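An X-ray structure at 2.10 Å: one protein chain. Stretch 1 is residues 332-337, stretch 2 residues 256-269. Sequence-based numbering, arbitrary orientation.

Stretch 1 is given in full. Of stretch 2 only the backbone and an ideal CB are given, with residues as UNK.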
# COMPACT_ATOMS: atom_id res chain seq x y z
N VAL A 332 16.85 -13.90 -4.16
CA VAL A 332 17.92 -13.13 -3.60
C VAL A 332 17.72 -11.64 -3.64
O VAL A 332 17.52 -11.06 -4.66
CB VAL A 332 19.26 -13.46 -4.28
CG1 VAL A 332 20.38 -12.67 -3.68
CG2 VAL A 332 19.58 -14.92 -4.12
N PHE A 333 17.79 -11.06 -2.47
CA PHE A 333 17.72 -9.63 -2.30
C PHE A 333 19.02 -8.98 -2.80
O PHE A 333 20.06 -9.21 -2.30
CB PHE A 333 17.48 -9.29 -0.84
CG PHE A 333 17.29 -7.86 -0.57
CD1 PHE A 333 16.11 -7.24 -0.83
CD2 PHE A 333 18.29 -7.13 -0.02
CE1 PHE A 333 15.94 -5.93 -0.55
CE2 PHE A 333 18.13 -5.81 0.25
CZ PHE A 333 16.96 -5.21 -0.01
N LYS A 334 18.92 -8.15 -3.81
CA LYS A 334 20.09 -7.50 -4.40
C LYS A 334 19.85 -5.99 -4.44
O LYS A 334 19.05 -5.52 -5.26
CB LYS A 334 20.36 -8.02 -5.81
CG LYS A 334 20.68 -9.50 -5.92
CD LYS A 334 21.02 -9.89 -7.38
CE LYS A 334 21.16 -11.39 -7.60
NZ LYS A 334 20.92 -11.74 -9.04
N ILE A 335 20.54 -5.22 -3.59
CA ILE A 335 20.20 -3.79 -3.54
C ILE A 335 20.45 -3.10 -4.87
O ILE A 335 19.97 -1.99 -5.07
CB ILE A 335 20.95 -2.98 -2.47
CG1 ILE A 335 22.48 -3.04 -2.66
CG2 ILE A 335 20.50 -3.31 -1.05
CD1 ILE A 335 23.23 -2.02 -1.73
N ASP A 336 21.24 -3.70 -5.77
CA ASP A 336 21.56 -3.07 -7.05
C ASP A 336 20.81 -3.70 -8.20
O ASP A 336 21.16 -3.46 -9.36
CB ASP A 336 23.09 -3.12 -7.31
CG ASP A 336 23.66 -4.56 -7.32
OD1 ASP A 336 23.08 -5.49 -6.72
OD2 ASP A 336 24.74 -4.74 -7.92
N ARG A 337 19.75 -4.48 -7.91
CA ARG A 337 19.08 -5.30 -8.91
C ARG A 337 18.67 -4.50 -10.14
O ARG A 337 17.99 -3.47 -10.04
CB ARG A 337 17.84 -5.99 -8.32
CG ARG A 337 17.15 -6.85 -9.35
CD ARG A 337 16.05 -7.73 -8.78
NE ARG A 337 16.54 -8.75 -7.87
CZ ARG A 337 16.88 -9.98 -8.23
NH1 ARG A 337 16.80 -10.35 -9.51
NH2 ARG A 337 17.30 -10.83 -7.31
N UNK A 256 13.70 -3.97 7.69
CA UNK A 256 13.71 -5.41 7.94
C UNK A 256 14.66 -6.12 6.99
O UNK A 256 15.44 -6.98 7.41
CB UNK A 256 12.30 -5.99 7.80
N UNK A 257 14.63 -5.77 5.70
CA UNK A 257 15.48 -6.45 4.73
C UNK A 257 16.96 -6.16 4.99
O UNK A 257 17.80 -7.07 4.86
CB UNK A 257 15.10 -6.03 3.31
N UNK A 258 17.29 -4.92 5.39
CA UNK A 258 18.69 -4.54 5.60
C UNK A 258 19.25 -5.16 6.86
O UNK A 258 20.46 -5.46 6.92
CB UNK A 258 18.83 -3.02 5.67
N UNK A 259 18.41 -5.38 7.86
CA UNK A 259 18.81 -6.09 9.06
C UNK A 259 18.92 -7.59 8.83
O UNK A 259 19.78 -8.25 9.43
CB UNK A 259 17.82 -5.81 10.19
N UNK A 260 18.04 -8.15 8.00
CA UNK A 260 18.14 -9.56 7.66
C UNK A 260 19.46 -9.85 6.95
O UNK A 260 20.11 -10.85 7.24
CB UNK A 260 16.96 -9.98 6.78
N UNK A 261 19.85 -9.00 5.99
CA UNK A 261 21.09 -9.20 5.20
C UNK A 261 22.06 -8.05 5.43
O UNK A 261 22.07 -7.05 4.68
CB UNK A 261 20.77 -9.32 3.71
N UNK A 262 22.92 -8.22 6.42
CA UNK A 262 23.86 -7.16 6.76
C UNK A 262 24.85 -6.87 5.65
O UNK A 262 25.36 -5.75 5.58
CB UNK A 262 24.62 -7.53 8.04
N UNK A 263 25.13 -7.82 4.76
CA UNK A 263 26.01 -7.48 3.64
C UNK A 263 25.38 -6.41 2.75
O UNK A 263 26.09 -5.53 2.25
CB UNK A 263 26.33 -8.73 2.81
N UNK A 264 24.06 -6.48 2.52
CA UNK A 264 23.38 -5.41 1.78
C UNK A 264 23.47 -4.09 2.52
O UNK A 264 23.77 -3.05 1.92
CB UNK A 264 21.91 -5.77 1.54
N UNK A 265 23.22 -4.10 3.82
CA UNK A 265 23.31 -2.91 4.64
C UNK A 265 24.72 -2.31 4.60
O UNK A 265 24.88 -1.10 4.46
CB UNK A 265 22.91 -3.24 6.08
N UNK A 266 25.76 -3.15 4.72
CA UNK A 266 27.11 -2.58 4.70
C UNK A 266 27.41 -1.96 3.35
O UNK A 266 28.11 -0.95 3.27
CB UNK A 266 28.15 -3.65 5.03
N UNK A 267 26.86 -2.52 2.29
CA UNK A 267 27.17 -1.98 0.98
C UNK A 267 26.44 -0.67 0.76
O UNK A 267 27.02 0.31 0.28
CB UNK A 267 26.81 -2.98 -0.12
N UNK A 268 25.16 -0.62 1.14
CA UNK A 268 24.40 0.61 1.04
C UNK A 268 25.09 1.77 1.74
O UNK A 268 25.13 2.88 1.22
CB UNK A 268 23.00 0.41 1.62
N UNK A 269 25.64 1.52 2.93
CA UNK A 269 26.37 2.57 3.66
C UNK A 269 27.59 3.03 2.90
O UNK A 269 27.92 4.23 2.93
CB UNK A 269 26.79 2.07 5.04

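Stretch 1 presents two apolar side chains, Phe 333 and Ile 335, followed by the carboxylate of Asp 336 in a type I turn from Lys 334 to Arg 337.

Position 256 is helical, with nothing of stretch 1 within 5.5 Å of its ideal CB; the residue is Tyr 256. At 257 the CA-to-CB bond points toward stretch 1, and the ideal CB lies 3.9 Å from Phe 333 CZ. With the ring already so close, a small or slender side chain such as alanine, serine or cysteine suits. It is Cys 257: its CB sits over one face of the ring, 4.1 Å from the Phe 333 centroid in a CH-pi contact, while SG lies obliquely 4.6 Å from the same centroid.

Position 258 points sideways, so a short side chain would contribute little, whereas a longer apolar one could reach Phe 333 and Ile 335. Leu 258 does so: its CD2 comes to 4.4 Å from Ile 335 CG2 and 4.5 Å from Phe 333 CE2. Position 259 is out of reach and holds Met 259. Position 260 points toward stretch 1 but finds no atom near its CB, leaving room for a polar residue; Glu 260 makes no contact here.

At 261 the helix breaks, with phi/psi of -118/90, and another begins at the next residue. This is an N-cap position, where aspartate, asparagine, serine or threonine is the usual choice. The CB points toward stretch 1, 5.0 Å from Phe 333 CD2, with Phe 333 O, an acceptor, 6.1 Å from the CB of 261. Asp 261 caps the helix, OD1 accepting weakly from the backbone N of 263 at 3.1 Å. Asp 261 OD2 and Phe 333 O, 4.5 Å apart, are both acceptors; water 1 links them, donating to OD2 at 2.7 Å and to Phe 333 O at 3.0 Å.

Positions 262 and 263 are helical and out of reach, open to many residues; they hold Lys 262 and Ala 263. Position 264 is tight: its ideal CB points toward stretch 1, 3.8 Å from Ile 335 CG2 and 4.0 Å from Phe 333 CE2. Alanine, serine or perhaps cysteine would suit. Ser 264 places OG at the Phe 333 ring edge, 3.5 Å from CD2, and donates from OG to Asp 261 OD2 at 2.7 Å. The same OG accepts from water 2, which in turn accepts from Ile 335 N.

Position 265 points away and holds Phe 265; 266, out of reach, is Glu 266. At 267 the CB points toward stretch 1, 4.0 Å from Ile 335 CD1, with the Asp 336 carboxylate farther out. A long side chain with an aliphatic stem and a positive end, lysine or arginine, answers both. Arg 267 packs CG 4.0 Å from Ile 335 CD1, and NH1 donates a hydrogen bond to Asp 336 OD2 at 3.1 Å (N-H...O 170°), part of a salt bridge.

Position 268 points sideways, favouring an aliphatic residue; it is Leu 268, whose CB makes an apolar contact with Ile 335 CD1 at 4.1 Å. Position 269, out of reach, is Lys 269, bridged to Glu 266.

Stretch 2 (256-269) YCLMEDKASFERLK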
# COMPACT_ATOMS: atom_id res chain seq x y z
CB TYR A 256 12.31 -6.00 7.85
CG TYR A 256 12.30 -7.45 8.29
CD1 TYR A 256 12.54 -8.47 7.38
CD2 TYR A 256 12.11 -7.78 9.62
CE1 TYR A 256 12.56 -9.78 7.78
CE2 TYR A 256 12.15 -9.06 10.03
CZ TYR A 256 12.37 -10.08 9.10
OH TYR A 256 12.41 -11.37 9.52
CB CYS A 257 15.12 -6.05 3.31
SG CYS A 257 13.56 -6.74 2.63
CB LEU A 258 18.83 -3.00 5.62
CG LEU A 258 18.48 -2.31 4.32
CD1 LEU A 258 18.45 -0.82 4.52
CD2 LEU A 258 19.37 -2.65 3.13
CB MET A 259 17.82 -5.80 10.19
CG MET A 259 17.79 -4.30 10.63
SD MET A 259 19.31 -3.67 11.36
CE MET A 259 20.06 -2.97 9.90
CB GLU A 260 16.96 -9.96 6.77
CG GLU A 260 16.78 -11.44 6.62
CD GLU A 260 15.39 -11.79 6.06
OE1 GLU A 260 14.87 -11.05 5.18
OE2 GLU A 260 14.82 -12.78 6.53
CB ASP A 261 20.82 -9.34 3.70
CG ASP A 261 22.11 -9.46 2.91
OD1 ASP A 261 23.14 -9.79 3.52
OD2 ASP A 261 22.09 -9.26 1.68
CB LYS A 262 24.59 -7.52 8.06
CG LYS A 262 23.65 -7.60 9.24
CD LYS A 262 22.94 -6.28 9.44
CE LYS A 262 22.58 -6.08 10.91
NZ LYS A 262 21.91 -7.32 11.46
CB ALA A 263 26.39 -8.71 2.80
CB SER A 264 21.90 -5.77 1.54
OG SER A 264 21.77 -6.82 0.59
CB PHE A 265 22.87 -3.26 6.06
CG PHE A 265 22.77 -2.08 6.99
CD1 PHE A 265 22.15 -0.93 6.62
CD2 PHE A 265 23.27 -2.16 8.27
CE1 PHE A 265 22.05 0.14 7.49
CE2 PHE A 265 23.15 -1.09 9.15
CZ PHE A 265 22.55 0.05 8.75
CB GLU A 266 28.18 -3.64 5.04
CG GLU A 266 28.11 -4.19 6.44
CD GLU A 266 27.97 -3.11 7.49
OE1 GLU A 266 28.90 -2.30 7.63
OE2 GLU A 266 26.93 -3.07 8.18
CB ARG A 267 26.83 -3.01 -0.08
CG ARG A 267 27.16 -2.46 -1.44
CD ARG A 267 27.03 -3.47 -2.55
NE ARG A 267 27.26 -2.77 -3.81
CZ ARG A 267 26.77 -3.15 -4.98
NH1 ARG A 267 26.02 -4.24 -5.09
NH2 ARG A 267 27.04 -2.40 -6.05
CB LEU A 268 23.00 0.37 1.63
CG LEU A 268 22.02 1.53 1.48
CD1 LEU A 268 21.82 1.88 0.02
CD2 LEU A 268 20.67 1.10 2.12
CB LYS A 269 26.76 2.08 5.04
CG LYS A 269 25.60 2.04 5.99
CD LYS A 269 25.99 1.57 7.39
CE LYS A 269 26.33 0.10 7.41
NZ LYS A 269 26.80 -0.31 8.77
O HOH W 1 20.71 -10.94 0.08
O HOH W 2 22.41 -6.62 -2.21
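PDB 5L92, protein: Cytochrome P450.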